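Local coordinates for protein dimethyl-sulfide monooxygenase (Hyphomicrobium sulfonivorans, PDB 6AK1) that oxidises dimethyl sulfide to methanethiol and formaldehyde with NADH and molecular oxygen, as the FMN-using large subunit of a two-component monooxygenase, at residues N8-T13 and F55-V60; V99-T104 and K127-W132; S194-I199 and P209-C214; V167-W172 and H447-Y452. All coordinates share one frame; numbering follows the deposited sequence.

Interaction 1: N8-T13 and F55-V60; sequences NAFDMT and FIADVV
F10 and F55 stand side by side on neighbouring parallel strands of the TIM barrel, 6-12 and 53-57, and direct their rings into its interior. CG is anti to the backbone N in both (chi1 -167° in F10), which lays the rings side by side; the edge of F10 is turned to the face of F55 in an offset edge-to-face pair, planes at 69°. CE1 of F10 leads this approach, 3.6 Å from CD1 of F55, and the same CE1 lies 4.0 Å from CB of A57. F245, from another barrel strand, meets both rings and F225 lies nearly parallel to F55, which makes this the tightly packed part. An alanine at F10 would probably open a gap beside A57 and leave the F55 face without its edge-on neighbour.

Three backbone bonds tie the strands: F55 N to A9 O, D11 N to F55 O, and A57 N to D11 O, so that D11 spans I56. On the outward face the D11 carboxylate serves its own strand, OD1 taking M12 N at 2.7 Å with its anti lone pair, while OD2 bonds Y38 OH of helix 36-48.

From A57 onward the second segment is partly exposed and the packing thins. Here the extended side chain of M12 passes A57, with CG near A57 O, and crosses V59 at about a right angle, CE 3.6 Å from CG2 of V59. D58, which probably contacts FMN as in related enzymes, lies at this looser end. Between the diverging backbones a water accepts the N-H of T13 at 3.0 Å from N and sits 2.6 Å from A57 O.

Interaction 2: V99-T104 and K127-W132; sequences VGFGVT and KGRVAW
R129 reaches across to the carbonyl of V99, placing NH1 3.0 Å from V99 O on a lone pair in the carbonyl plane, though the bond is bent and the oxygen is tilted out of the guanidinium plane. A bend at chi3 (-78°) carries the guanidinium there, and CE2 of F101 lies over one of its faces, 3.7 Å from NH1, with ring and guanidinium planes 58° apart. From this corner a parallel ladder runs on: F101 N binds R129 O at 2.8 Å, A131 N binds F101 O, and V103 N binds A131 O. Where G102 faces A131, the methyl CB of A131 settles 3.8 Å from CA of G102.

In the next shell, NE of R129 bonds T126 O, NH2 bonds A93 O, and NH1 also bonds T96 OG1. T126 ends helix 112-126, and K127 closes that helix with a Schellman motif, turning the chain into strand 130-135 of this beta-alpha-beta unit. At the far end T104, which probably binds FMN as in related enzymes, is held through OG1 to I56 O and N133 ND2.

The guanidinium is thus buried at the start of the strand pair and gripped by three carbonyls and a hydroxyl, whose partial negative charges would probably stabilise its positive charge.

Interaction 3: S194-I199 and P209-C214; sequences SKVHPI and PGFHIC
P198 and F211 mark the closest passage of two irregular segments whose touching parts run 148° apart, roughly antiparallel, with CA of P198 4.2 Å from CA of F211. One backbone bond joins them: I199 N gives its hydrogen to G210 O at 2.9 Å. It is nearly straight at the hydrogen (173°), yet the donor stands well above the carbonyl plane instead of on a lone pair. CA of P198 adds a C-H contact to the same oxygen, and CG1 of I199, set between its backbone N and carbonyl carbon (chi1 62°), comes within 3.3 Å of G210 O as well.

Side chains close the rest. CB of P198 presses on P209 O at 3.2 Å. CB of F211 lies 3.3 Å from H197 O, a carbonyl that also takes a bond from S175 OG, while CD1 of the F211 ring meets CG1 of V196 at 3.7 Å. The H197 ring turns from this contact to E177.

The two segments flank the small antiparallel ribbon of strands 201-202 and 207-208, so the contact closes the base of a beta-hairpin, part of the excursion between helix 157-174 and barrel strand 223-227.

Interaction 4: V167-W172 and H447-Y452; sequences VMYKLW and HPAAQY
Y169 faces A449 across the join between helix 157-174 and the C-terminal tail, and its side chain touches that tail along its whole length. CB lies 3.6 Å from CD2 of Y452. With CG anti to the carbonyl carbon (chi1 -63°), the ring stands out from the helix, and CG and CD1 meet CB of A449, a CH-pi contact over one face, 3.7 Å from the methyl carbon to the ring centroid. CD2 nears CA of A449, and CE2 meets CG of P448 at 4.1 Å. CZ and OH come up to CE1 of H447, 3.5 Å from OH, where the imidazole edge points toward the phenol face in an offset edge-to-face pair. At the tip OH bonds N240 OD1.

H447 is itself fixed, its ND1 accepting A449 N at 2.9 Å and its NE2 bonded to N240 O. An alanine at Y169 would probably leave the H447 edge and the A449 methyl without their ring and deprive N240 OD1 of its hydroxyl partner. Beside this, CG of the extended K170 chain lies over the Y452 ring, 3.8 Å from its centroid, on the way to a salt bridge of NZ with E166.

The tail thus packs along one flank of helix 157-174, reaching the C-terminal end of helix 232-240 at N240, while V167, M168 and W172 pack on helix 112-126.

Overall arrangement
From the N terminus, interaction 1 closes first, joining strands 6-12 and 53-57 around helix 36-48. Interaction 2 follows in series, pairing strands 100-106 and 130-135, connected through helix 112-126; the two meet because 53-57 and 100-106 are adjacent in the barrel wall. Interaction 4 opens next on helix 157-174 but closes only in the C-terminal tail, some 275 residues later, and interaction 3, a short hairpin closure, falls wholly within that span. No loops cross. Helix 157-174 links the outer contacts to the barrel: W172 packs on W132 of interaction 2, while K170 and L171 touch I199, and L171 and W172 touch H212, of interaction 3, whose centre is about 32 Å from that of interaction 1.

Interaction 1: N8-T13 and F55-V60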
loop_
_atom_site.group_PDB
_atom_site.type_symbol
_atom_site.label_atom_id
_atom_site.label_comp_id
_atom_site.label_asym_id
_atom_site.label_seq_id
_atom_site.Cartn_x
_atom_site.Cartn_y
_atom_site.Cartn_z
ATOM N N ASN A 8 -7.729 -2.308 7.191
ATOM C CA ASN A 8 -6.522 -2.887 6.620
ATOM C C ASN A 8 -5.442 -2.976 7.691
ATOM O O ASN A 8 -5.306 -2.067 8.523
ATOM C CB ASN A 8 -5.961 -2.041 5.460
ATOM C CG ASN A 8 -6.859 -2.009 4.241
ATOM O OD1 ASN A 8 -7.749 -2.842 4.060
ATOM N ND2 ASN A 8 -6.598 -1.048 3.370
ATOM N N ALA A 9 -4.651 -4.049 7.643
ATOM C CA ALA A 9 -3.431 -4.115 8.433
ATOM C C ALA A 9 -2.264 -3.615 7.589
ATOM O O ALA A 9 -2.061 -4.068 6.461
ATOM C CB ALA A 9 -3.154 -5.535 8.937
ATOM N N PHE A 10 -1.519 -2.673 8.138
ATOM C CA PHE A 10 -0.327 -2.119 7.517
ATOM C C PHE A 10 0.879 -2.845 8.109
ATOM O O PHE A 10 1.042 -2.893 9.340
ATOM C CB PHE A 10 -0.286 -0.611 7.778
ATOM C CG PHE A 10 0.707 0.158 6.953
ATOM C CD1 PHE A 10 0.857 -0.079 5.592
ATOM C CD2 PHE A 10 1.454 1.174 7.540
ATOM C CE1 PHE A 10 1.772 0.656 4.840
ATOM C CE2 PHE A 10 2.366 1.925 6.792
ATOM C CZ PHE A 10 2.529 1.660 5.444
ATOM N N ASP A 11 1.701 -3.432 7.242
ATOM C CA ASP A 11 2.882 -4.177 7.666
ATOM C C ASP A 11 3.971 -3.978 6.609
ATOM O O ASP A 11 3.779 -3.278 5.616
ATOM C CB ASP A 11 2.540 -5.662 7.888
ATOM C CG ASP A 11 3.421 -6.336 8.958
ATOM O OD1 ASP A 11 4.629 -6.054 9.064
ATOM O OD2 ASP A 11 2.913 -7.191 9.692
ATOM N N MET A 12 5.128 -4.587 6.839
ATOM C CA MET A 12 6.251 -4.488 5.922
ATOM C C MET A 12 7.146 -5.676 6.225
ATOM O O MET A 12 7.135 -6.178 7.341
ATOM C CB MET A 12 6.991 -3.147 6.093
ATOM C CG MET A 12 8.195 -2.934 5.188
ATOM S SD MET A 12 8.795 -1.201 5.220
ATOM C CE MET A 12 10.449 -1.430 4.612
ATOM N N THR A 13 7.888 -6.161 5.230
ATOM C CA THR A 13 8.672 -7.379 5.446
ATOM C C THR A 13 9.997 -7.034 6.136
ATOM O O THR A 13 11.091 -7.308 5.638
ATOM C CB THR A 13 8.901 -8.128 4.135
ATOM O OG1 THR A 13 7.737 -8.038 3.299
ATOM C CG2 THR A 13 9.202 -9.595 4.422
ATOM N N PHE A 55 -1.801 -4.821 3.876
ATOM C CA PHE A 55 -1.090 -3.863 3.036
ATOM C C PHE A 55 0.389 -3.958 3.395
ATOM O O PHE A 55 0.790 -3.559 4.496
ATOM C CB PHE A 55 -1.657 -2.467 3.286
ATOM C CG PHE A 55 -1.236 -1.419 2.298
ATOM C CD1 PHE A 55 0.098 -1.070 2.145
ATOM C CD2 PHE A 55 -2.187 -0.740 1.557
ATOM C CE1 PHE A 55 0.487 -0.078 1.254
ATOM C CE2 PHE A 55 -1.814 0.266 0.666
ATOM C CZ PHE A 55 -0.469 0.600 0.520
ATOM N N ILE A 56 1.197 -4.501 2.485
ATOM C CA ILE A 56 2.604 -4.770 2.760
ATOM C C ILE A 56 3.446 -3.711 2.053
ATOM O O ILE A 56 3.532 -3.691 0.819
ATOM C CB ILE A 56 3.003 -6.192 2.330
ATOM C CG1 ILE A 56 2.081 -7.217 2.986
ATOM C CG2 ILE A 56 4.456 -6.496 2.743
ATOM C CD1 ILE A 56 2.310 -8.638 2.506
ATOM N N ALA A 57 4.089 -2.845 2.836
ATOM C CA ALA A 57 4.988 -1.825 2.310
ATOM C C ALA A 57 6.335 -2.443 1.917
ATOM O O ALA A 57 6.622 -3.608 2.197
ATOM C CB ALA A 57 5.193 -0.710 3.337
ATOM N N ASP A 58 7.172 -1.640 1.262
ATOM C CA ASP A 58 8.474 -2.118 0.809
ATOM C C ASP A 58 9.382 -0.934 0.505
ATOM O O ASP A 58 8.913 0.145 0.146
ATOM C CB ASP A 58 8.353 -3.000 -0.442
ATOM C CG ASP A 58 9.629 -3.792 -0.726
ATOM O OD1 ASP A 58 10.274 -4.258 0.251
ATOM O OD2 ASP A 58 9.990 -3.938 -1.923
ATOM N N VAL A 59 10.691 -1.154 0.674
ATOM C CA VAL A 59 11.734 -0.251 0.202
ATOM C C VAL A 59 12.898 -1.109 -0.277
ATOM O O VAL A 59 13.025 -2.280 0.087
ATOM C CB VAL A 59 12.236 0.748 1.270
ATOM C CG1 VAL A 59 11.108 1.652 1.771
ATOM C CG2 VAL A 59 12.893 0.010 2.417
ATOM N N VAL A 60 13.759 -0.508 -1.103
ATOM C CA VAL A 60 14.960 -1.188 -1.561
ATOM C C VAL A 60 16.177 -0.303 -1.332
ATOM O O VAL A 60 17.279 -0.621 -1.792
ATOM C CB VAL A 60 14.842 -1.610 -3.037
ATOM C CG1 VAL A 60 13.869 -2.782 -3.169
ATOM C CG2 VAL A 60 14.405 -0.443 -3.906
HETATM O O HOH W 1 8.491 -5.356 2.443
#

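Interaction 2: V99-T104 and K127-W132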
loop_
_atom_site.group_PDB
_atom_site.type_symbol
_atom_site.label_atom_id
_atom_site.label_comp_id
_atom_site.label_asym_id
_atom_site.label_seq_id
_atom_site.Cartn_x
_atom_site.Cartn_y
_atom_site.Cartn_z
ATOM N N VAL A 99 -9.284 -12.462 2.652
ATOM C CA VAL A 99 -8.480 -11.267 2.884
ATOM C C VAL A 99 -7.650 -10.957 1.639
ATOM O O VAL A 99 -7.152 -11.861 0.953
ATOM C CB VAL A 99 -7.599 -11.428 4.141
ATOM C CG1 VAL A 99 -6.525 -12.483 3.930
ATOM C CG2 VAL A 99 -6.951 -10.101 4.526
ATOM N N GLY A 100 -7.525 -9.664 1.312
ATOM C CA GLY A 100 -6.706 -9.255 0.188
ATOM C C GLY A 100 -5.246 -9.039 0.583
ATOM O O GLY A 100 -4.907 -8.939 1.759
ATOM N N PHE A 101 -4.375 -8.967 -0.427
ATOM C CA PHE A 101 -2.947 -8.740 -0.211
ATOM C C PHE A 101 -2.513 -7.571 -1.082
ATOM O O PHE A 101 -2.525 -7.674 -2.311
ATOM C CB PHE A 101 -2.126 -9.997 -0.514
ATOM C CG PHE A 101 -2.594 -11.197 0.242
ATOM C CD1 PHE A 101 -2.312 -11.324 1.602
ATOM C CD2 PHE A 101 -3.361 -12.175 -0.381
ATOM C CE1 PHE A 101 -2.760 -12.413 2.332
ATOM C CE2 PHE A 101 -3.812 -13.268 0.341
ATOM C CZ PHE A 101 -3.494 -13.389 1.713
ATOM N N GLY A 102 -2.165 -6.459 -0.440
ATOM C CA GLY A 102 -1.596 -5.330 -1.139
ATOM C C GLY A 102 -0.091 -5.470 -1.180
ATOM O O GLY A 102 0.564 -5.523 -0.135
ATOM N N VAL A 103 0.473 -5.558 -2.378
ATOM C CA VAL A 103 1.895 -5.797 -2.545
ATOM C C VAL A 103 2.508 -4.550 -3.154
ATOM O O VAL A 103 2.044 -4.067 -4.190
ATOM C CB VAL A 103 2.155 -7.042 -3.413
ATOM C CG1 VAL A 103 3.642 -7.336 -3.463
ATOM C CG2 VAL A 103 1.394 -8.228 -2.834
ATOM N N THR A 104 3.523 -4.010 -2.495
ATOM C CA THR A 104 4.206 -2.828 -2.996
ATOM C C THR A 104 5.259 -3.245 -4.015
ATOM O O THR A 104 6.015 -4.188 -3.777
ATOM C CB THR A 104 4.854 -2.064 -1.832
ATOM O OG1 THR A 104 3.833 -1.620 -0.942
ATOM C CG2 THR A 104 5.613 -0.849 -2.320
ATOM N N LYS A 127 -6.300 -16.121 -6.606
ATOM C CA LYS A 127 -7.654 -16.145 -7.146
ATOM C C LYS A 127 -8.325 -14.782 -6.985
ATOM O O LYS A 127 -9.445 -14.664 -6.488
ATOM C CB LYS A 127 -8.492 -17.265 -6.511
ATOM C CG LYS A 127 -8.095 -18.663 -6.990
ATOM C CD LYS A 127 -8.283 -18.766 -8.514
ATOM C CE LYS A 127 -7.933 -20.168 -9.084
ATOM N NZ LYS A 127 -6.491 -20.252 -9.520
ATOM N N GLY A 128 -7.611 -13.740 -7.399
ATOM C CA GLY A 128 -8.194 -12.419 -7.490
ATOM C C GLY A 128 -8.158 -11.590 -6.230
ATOM O O GLY A 128 -9.058 -10.773 -6.017
ATOM N N ARG A 129 -7.143 -11.760 -5.387
ATOM C CA ARG A 129 -7.111 -11.074 -4.103
ATOM C C ARG A 129 -5.873 -10.201 -3.939
ATOM O O ARG A 129 -5.481 -9.901 -2.805
ATOM C CB ARG A 129 -7.202 -12.085 -2.960
ATOM C CG ARG A 129 -8.556 -12.764 -2.827
ATOM C CD ARG A 129 -8.593 -13.581 -1.552
ATOM N NE ARG A 129 -7.876 -14.849 -1.670
ATOM C CZ ARG A 129 -7.220 -15.430 -0.667
ATOM N NH1 ARG A 129 -7.151 -14.826 0.521
ATOM N NH2 ARG A 129 -6.611 -16.598 -0.851
ATOM N N VAL A 130 -5.263 -9.754 -5.033
ATOM C CA VAL A 130 -4.037 -8.973 -4.962
ATOM C C VAL A 130 -4.349 -7.518 -5.278
ATOM O O VAL A 130 -5.214 -7.206 -6.110
ATOM C CB VAL A 130 -2.946 -9.532 -5.903
ATOM C CG1 VAL A 130 -3.357 -9.382 -7.358
ATOM C CG2 VAL A 130 -1.618 -8.814 -5.657
ATOM N N ALA A 131 -3.669 -6.630 -4.575
ATOM C CA ALA A 131 -3.626 -5.219 -4.901
ATOM C C ALA A 131 -2.177 -4.836 -5.143
ATOM O O ALA A 131 -1.273 -5.348 -4.475
ATOM C CB ALA A 131 -4.220 -4.363 -3.782
ATOM N N TRP A 132 -1.960 -3.952 -6.105
ATOM C CA TRP A 132 -0.630 -3.465 -6.446
ATOM C C TRP A 132 -0.492 -2.059 -5.878
ATOM O O TRP A 132 -1.177 -1.134 -6.326
ATOM C CB TRP A 132 -0.409 -3.465 -7.962
ATOM C CG TRP A 132 0.892 -2.823 -8.365
ATOM C CD1 TRP A 132 2.025 -2.714 -7.603
ATOM C CD2 TRP A 132 1.195 -2.198 -9.619
ATOM N NE1 TRP A 132 3.010 -2.077 -8.308
ATOM C CE2 TRP A 132 2.532 -1.753 -9.551
ATOM C CE3 TRP A 132 0.469 -1.985 -10.801
ATOM C CZ2 TRP A 132 3.155 -1.091 -10.609
ATOM C CZ3 TRP A 132 1.094 -1.338 -11.859
ATOM C CH2 TRP A 132 2.424 -0.900 -11.757
#

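Interaction 3: S194-I199 and P209-C214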
loop_
_atom_site.group_PDB
_atom_site.type_symbol
_atom_site.label_atom_id
_atom_site.label_comp_id
_atom_site.label_asym_id
_atom_site.label_seq_id
_atom_site.Cartn_x
_atom_site.Cartn_y
_atom_site.Cartn_z
ATOM N N SER A 194 -5.816 -16.220 -32.614
ATOM C CA SER A 194 -6.394 -15.061 -33.284
ATOM C C SER A 194 -7.080 -14.114 -32.313
ATOM O O SER A 194 -7.518 -13.036 -32.730
ATOM C CB SER A 194 -7.390 -15.487 -34.373
ATOM O OG SER A 194 -8.595 -15.983 -33.821
ATOM N N LYS A 195 -7.179 -14.483 -31.038
ATOM C CA LYS A 195 -7.718 -13.609 -30.004
ATOM C C LYS A 195 -6.642 -13.129 -29.045
ATOM O O LYS A 195 -6.961 -12.586 -27.985
ATOM C CB LYS A 195 -8.831 -14.322 -29.236
ATOM C CG LYS A 195 -10.220 -14.143 -29.831
ATOM C CD LYS A 195 -10.387 -14.902 -31.106
ATOM C CE LYS A 195 -11.836 -14.830 -31.577
ATOM N NZ LYS A 195 -12.750 -15.292 -30.499
ATOM N N VAL A 196 -5.373 -13.354 -29.376
ATOM C CA VAL A 196 -4.236 -12.839 -28.624
ATOM C C VAL A 196 -3.564 -11.777 -29.482
ATOM O O VAL A 196 -3.349 -11.986 -30.680
ATOM C CB VAL A 196 -3.261 -13.969 -28.252
ATOM C CG1 VAL A 196 -2.010 -13.414 -27.551
ATOM C CG2 VAL A 196 -3.972 -14.983 -27.366
ATOM N N HIS A 197 -3.228 -10.641 -28.877
ATOM C CA HIS A 197 -2.847 -9.476 -29.653
ATOM C C HIS A 197 -1.513 -8.898 -29.138
ATOM O O HIS A 197 -1.404 -8.592 -27.946
ATOM C CB HIS A 197 -3.946 -8.402 -29.584
ATOM C CG HIS A 197 -5.281 -8.897 -30.056
ATOM N ND1 HIS A 197 -5.658 -8.868 -31.385
ATOM C CD2 HIS A 197 -6.314 -9.456 -29.382
ATOM C CE1 HIS A 197 -6.873 -9.380 -31.506
ATOM N NE2 HIS A 197 -7.295 -9.741 -30.308
ATOM N N PRO A 198 -0.522 -8.748 -30.006
ATOM C CA PRO A 198 0.608 -7.881 -29.641
ATOM C C PRO A 198 0.087 -6.484 -29.339
ATOM O O PRO A 198 -0.798 -5.967 -30.029
ATOM C CB PRO A 198 1.510 -7.915 -30.889
ATOM C CG PRO A 198 0.674 -8.492 -31.997
ATOM C CD PRO A 198 -0.408 -9.320 -31.360
ATOM N N ILE A 199 0.598 -5.881 -28.263
ATOM C CA ILE A 199 0.049 -4.583 -27.887
ATOM C C ILE A 199 0.630 -3.465 -28.742
ATOM O O ILE A 199 0.049 -2.371 -28.800
ATOM C CB ILE A 199 0.239 -4.305 -26.380
ATOM C CG1 ILE A 199 1.724 -4.251 -26.003
ATOM C CG2 ILE A 199 -0.521 -5.356 -25.537
ATOM C CD1 ILE A 199 1.990 -3.612 -24.649
ATOM N N PRO A 209 6.498 -4.411 -28.024
ATOM C CA PRO A 209 5.680 -4.811 -29.183
ATOM C C PRO A 209 4.759 -5.997 -28.921
ATOM O O PRO A 209 3.672 -6.077 -29.501
ATOM C CB PRO A 209 6.731 -5.163 -30.252
ATOM C CG PRO A 209 7.955 -5.542 -29.475
ATOM C CD PRO A 209 7.939 -4.629 -28.252
ATOM N N GLY A 210 5.173 -6.921 -28.061
ATOM C CA GLY A 210 4.571 -8.237 -28.013
ATOM C C GLY A 210 3.306 -8.314 -27.171
ATOM O O GLY A 210 2.677 -7.317 -26.820
ATOM N N PHE A 211 2.930 -9.548 -26.854
ATOM C CA PHE A 211 1.716 -9.820 -26.106
ATOM C C PHE A 211 2.065 -10.338 -24.716
ATOM O O PHE A 211 3.149 -10.877 -24.482
ATOM C CB PHE A 211 0.823 -10.830 -26.840
ATOM C CG PHE A 211 1.500 -12.137 -27.146
ATOM C CD1 PHE A 211 1.459 -13.188 -26.235
ATOM C CD2 PHE A 211 2.160 -12.327 -28.352
ATOM C CE1 PHE A 211 2.073 -14.399 -26.516
ATOM C CE2 PHE A 211 2.785 -13.540 -28.638
ATOM C CZ PHE A 211 2.737 -14.575 -27.725
ATOM N N HIS A 212 1.122 -10.157 -23.797
ATOM C CA HIS A 212 1.319 -10.553 -22.408
ATOM C C HIS A 212 1.525 -12.062 -22.342
ATOM O O HIS A 212 0.884 -12.822 -23.070
ATOM C CB HIS A 212 0.109 -10.109 -21.580
ATOM C CG HIS A 212 0.291 -10.221 -20.097
ATOM N ND1 HIS A 212 1.487 -9.958 -19.460
ATOM C CD2 HIS A 212 -0.589 -10.554 -19.122
ATOM C CE1 HIS A 212 1.335 -10.133 -18.158
ATOM N NE2 HIS A 212 0.084 -10.495 -17.926
ATOM N N ILE A 213 2.455 -12.497 -21.499
ATOM C CA ILE A 213 2.843 -13.903 -21.508
ATOM C C ILE A 213 1.991 -14.693 -20.510
ATOM O O ILE A 213 2.211 -15.890 -20.313
ATOM C CB ILE A 213 4.360 -14.040 -21.246
ATOM C CG1 ILE A 213 4.926 -15.321 -21.863
ATOM C CG2 ILE A 213 4.694 -13.960 -19.759
ATOM C CD1 ILE A 213 6.458 -15.350 -21.913
ATOM N N CYS A 214 0.996 -14.038 -19.897
ATOM C CA CYS A 214 0.046 -14.679 -18.988
ATOM C C CYS A 214 -1.372 -14.632 -19.539
ATOM O O CYS A 214 -1.788 -13.623 -20.129
ATOM C CB CYS A 214 0.015 -14.000 -17.610
ATOM S SG CYS A 214 1.589 -13.829 -16.809
#

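Interaction 4: V167-W172 and H447-Y452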
loop_
_atom_site.group_PDB
_atom_site.type_symbol
_atom_site.label_atom_id
_atom_site.label_comp_id
_atom_site.label_asym_id
_atom_site.label_seq_id
_atom_site.Cartn_x
_atom_site.Cartn_y
_atom_site.Cartn_z
ATOM N N VAL A 167 1.340 0.725 -20.516
ATOM C CA VAL A 167 1.862 -0.589 -20.903
ATOM C C VAL A 167 1.222 -1.694 -20.065
ATOM O O VAL A 167 0.744 -2.701 -20.602
ATOM C CB VAL A 167 3.398 -0.617 -20.771
ATOM C CG1 VAL A 167 3.919 -2.041 -20.919
ATOM C CG2 VAL A 167 4.059 0.331 -21.791
ATOM N N MET A 168 1.223 -1.524 -18.729
ATOM C CA MET A 168 0.641 -2.525 -17.832
ATOM C C MET A 168 -0.820 -2.781 -18.171
ATOM O O MET A 168 -1.251 -3.936 -18.268
ATOM C CB MET A 168 0.746 -2.073 -16.363
ATOM C CG MET A 168 2.114 -1.636 -15.897
ATOM S SD MET A 168 3.270 -3.006 -15.867
ATOM C CE MET A 168 2.878 -3.787 -14.303
ATOM N N TYR A 169 -1.607 -1.704 -18.324
ATOM C CA TYR A 169 -3.031 -1.849 -18.642
ATOM C C TYR A 169 -3.249 -2.532 -20.001
ATOM O O TYR A 169 -4.196 -3.314 -20.171
ATOM C CB TYR A 169 -3.713 -0.480 -18.621
ATOM C CG TYR A 169 -3.728 0.242 -17.271
ATOM C CD1 TYR A 169 -3.670 -0.455 -16.064
ATOM C CD2 TYR A 169 -3.824 1.622 -17.215
ATOM C CE1 TYR A 169 -3.688 0.217 -14.836
ATOM C CE2 TYR A 169 -3.849 2.301 -15.998
ATOM C CZ TYR A 169 -3.784 1.597 -14.815
ATOM O OH TYR A 169 -3.802 2.291 -13.621
ATOM N N LYS A 170 -2.395 -2.244 -20.987
ATOM C CA LYS A 170 -2.529 -2.901 -22.287
ATOM C C LYS A 170 -2.270 -4.392 -22.169
ATOM O O LYS A 170 -3.002 -5.209 -22.740
ATOM C CB LYS A 170 -1.565 -2.280 -23.306
ATOM C CG LYS A 170 -1.951 -0.880 -23.756
ATOM C CD LYS A 170 -0.938 -0.304 -24.763
ATOM C CE LYS A 170 -1.300 1.129 -25.178
ATOM N NZ LYS A 170 -0.266 1.725 -26.076
ATOM N N LEU A 171 -1.236 -4.770 -21.418
ATOM C CA LEU A 171 -0.926 -6.188 -21.254
ATOM C C LEU A 171 -2.054 -6.915 -20.535
ATOM O O LEU A 171 -2.505 -7.978 -20.981
ATOM C CB LEU A 171 0.396 -6.344 -20.502
ATOM C CG LEU A 171 1.620 -5.848 -21.270
ATOM C CD1 LEU A 171 2.829 -5.708 -20.355
ATOM C CD2 LEU A 171 1.934 -6.780 -22.460
ATOM N N TRP A 172 -2.563 -6.322 -19.445
ATOM C CA TRP A 172 -3.544 -6.985 -18.584
ATOM C C TRP A 172 -4.943 -7.012 -19.192
ATOM O O TRP A 172 -5.643 -8.026 -19.089
ATOM C CB TRP A 172 -3.606 -6.285 -17.221
ATOM C CG TRP A 172 -2.452 -6.557 -16.291
ATOM C CD1 TRP A 172 -1.698 -7.698 -16.218
ATOM C CD2 TRP A 172 -1.931 -5.667 -15.299
ATOM N NE1 TRP A 172 -0.745 -7.576 -15.237
ATOM C CE2 TRP A 172 -0.866 -6.337 -14.654
ATOM C CE3 TRP A 172 -2.263 -4.365 -14.887
ATOM C CZ2 TRP A 172 -0.125 -5.746 -13.613
ATOM C CZ3 TRP A 172 -1.525 -3.779 -13.848
ATOM C CH2 TRP A 172 -0.465 -4.478 -13.229
ATOM N N HIS A 447 -12.356 3.895 -15.341
ATOM C CA HIS A 447 -10.964 3.748 -14.934
ATOM C C HIS A 447 -10.080 3.714 -16.177
ATOM O O HIS A 447 -10.476 3.137 -17.186
ATOM C CB HIS A 447 -10.766 2.466 -14.116
ATOM C CG HIS A 447 -9.402 2.344 -13.511
ATOM N ND1 HIS A 447 -8.303 1.920 -14.232
ATOM C CD2 HIS A 447 -8.951 2.628 -12.265
ATOM C CE1 HIS A 447 -7.236 1.945 -13.454
ATOM N NE2 HIS A 447 -7.601 2.373 -12.255
ATOM N N PRO A 448 -8.889 4.325 -16.136
ATOM C CA PRO A 448 -8.060 4.376 -17.353
ATOM C C PRO A 448 -7.694 3.009 -17.906
ATOM O O PRO A 448 -7.433 2.904 -19.109
ATOM C CB PRO A 448 -6.815 5.159 -16.907
ATOM C CG PRO A 448 -6.824 5.105 -15.398
ATOM C CD PRO A 448 -8.265 5.041 -15.008
ATOM N N ALA A 449 -7.675 1.958 -17.077
ATOM C CA ALA A 449 -7.413 0.613 -17.586
ATOM C C ALA A 449 -8.526 0.125 -18.512
ATOM O O ALA A 449 -8.269 -0.656 -19.440
ATOM C CB ALA A 449 -7.230 -0.365 -16.422
ATOM N N ALA A 450 -9.763 0.578 -18.283
ATOM C CA ALA A 450 -10.904 0.095 -19.059
ATOM C C ALA A 450 -10.825 0.462 -20.540
ATOM O O ALA A 450 -11.493 -0.174 -21.358
ATOM C CB ALA A 450 -12.201 0.638 -18.465
ATOM N N GLN A 451 -10.031 1.461 -20.916
ATOM C CA GLN A 451 -9.974 1.814 -22.330
ATOM C C GLN A 451 -9.224 0.787 -23.171
ATOM O O GLN A 451 -9.372 0.791 -24.398
ATOM C CB GLN A 451 -9.354 3.194 -22.507
ATOM C CG GLN A 451 -7.915 3.296 -22.122
ATOM C CD GLN A 451 -7.646 4.617 -21.436
ATOM O OE1 GLN A 451 -8.520 5.485 -21.416
ATOM N NE2 GLN A 451 -6.453 4.770 -20.841
ATOM N N TYR A 452 -8.442 -0.102 -22.562
ATOM C CA TYR A 452 -7.822 -1.170 -23.333
ATOM C C TYR A 452 -8.652 -2.442 -23.337
ATOM O O TYR A 452 -8.307 -3.381 -24.056
ATOM C CB TYR A 452 -6.411 -1.439 -22.813
ATOM C CG TYR A 452 -5.657 -0.153 -22.817
ATOM C CD1 TYR A 452 -5.333 0.468 -24.020
ATOM C CD2 TYR A 452 -5.343 0.487 -21.640
ATOM C CE1 TYR A 452 -4.684 1.677 -24.046
ATOM C CE2 TYR A 452 -4.689 1.690 -21.651
ATOM C CZ TYR A 452 -4.362 2.285 -22.854
ATOM O OH TYR A 452 -3.703 3.492 -22.848
#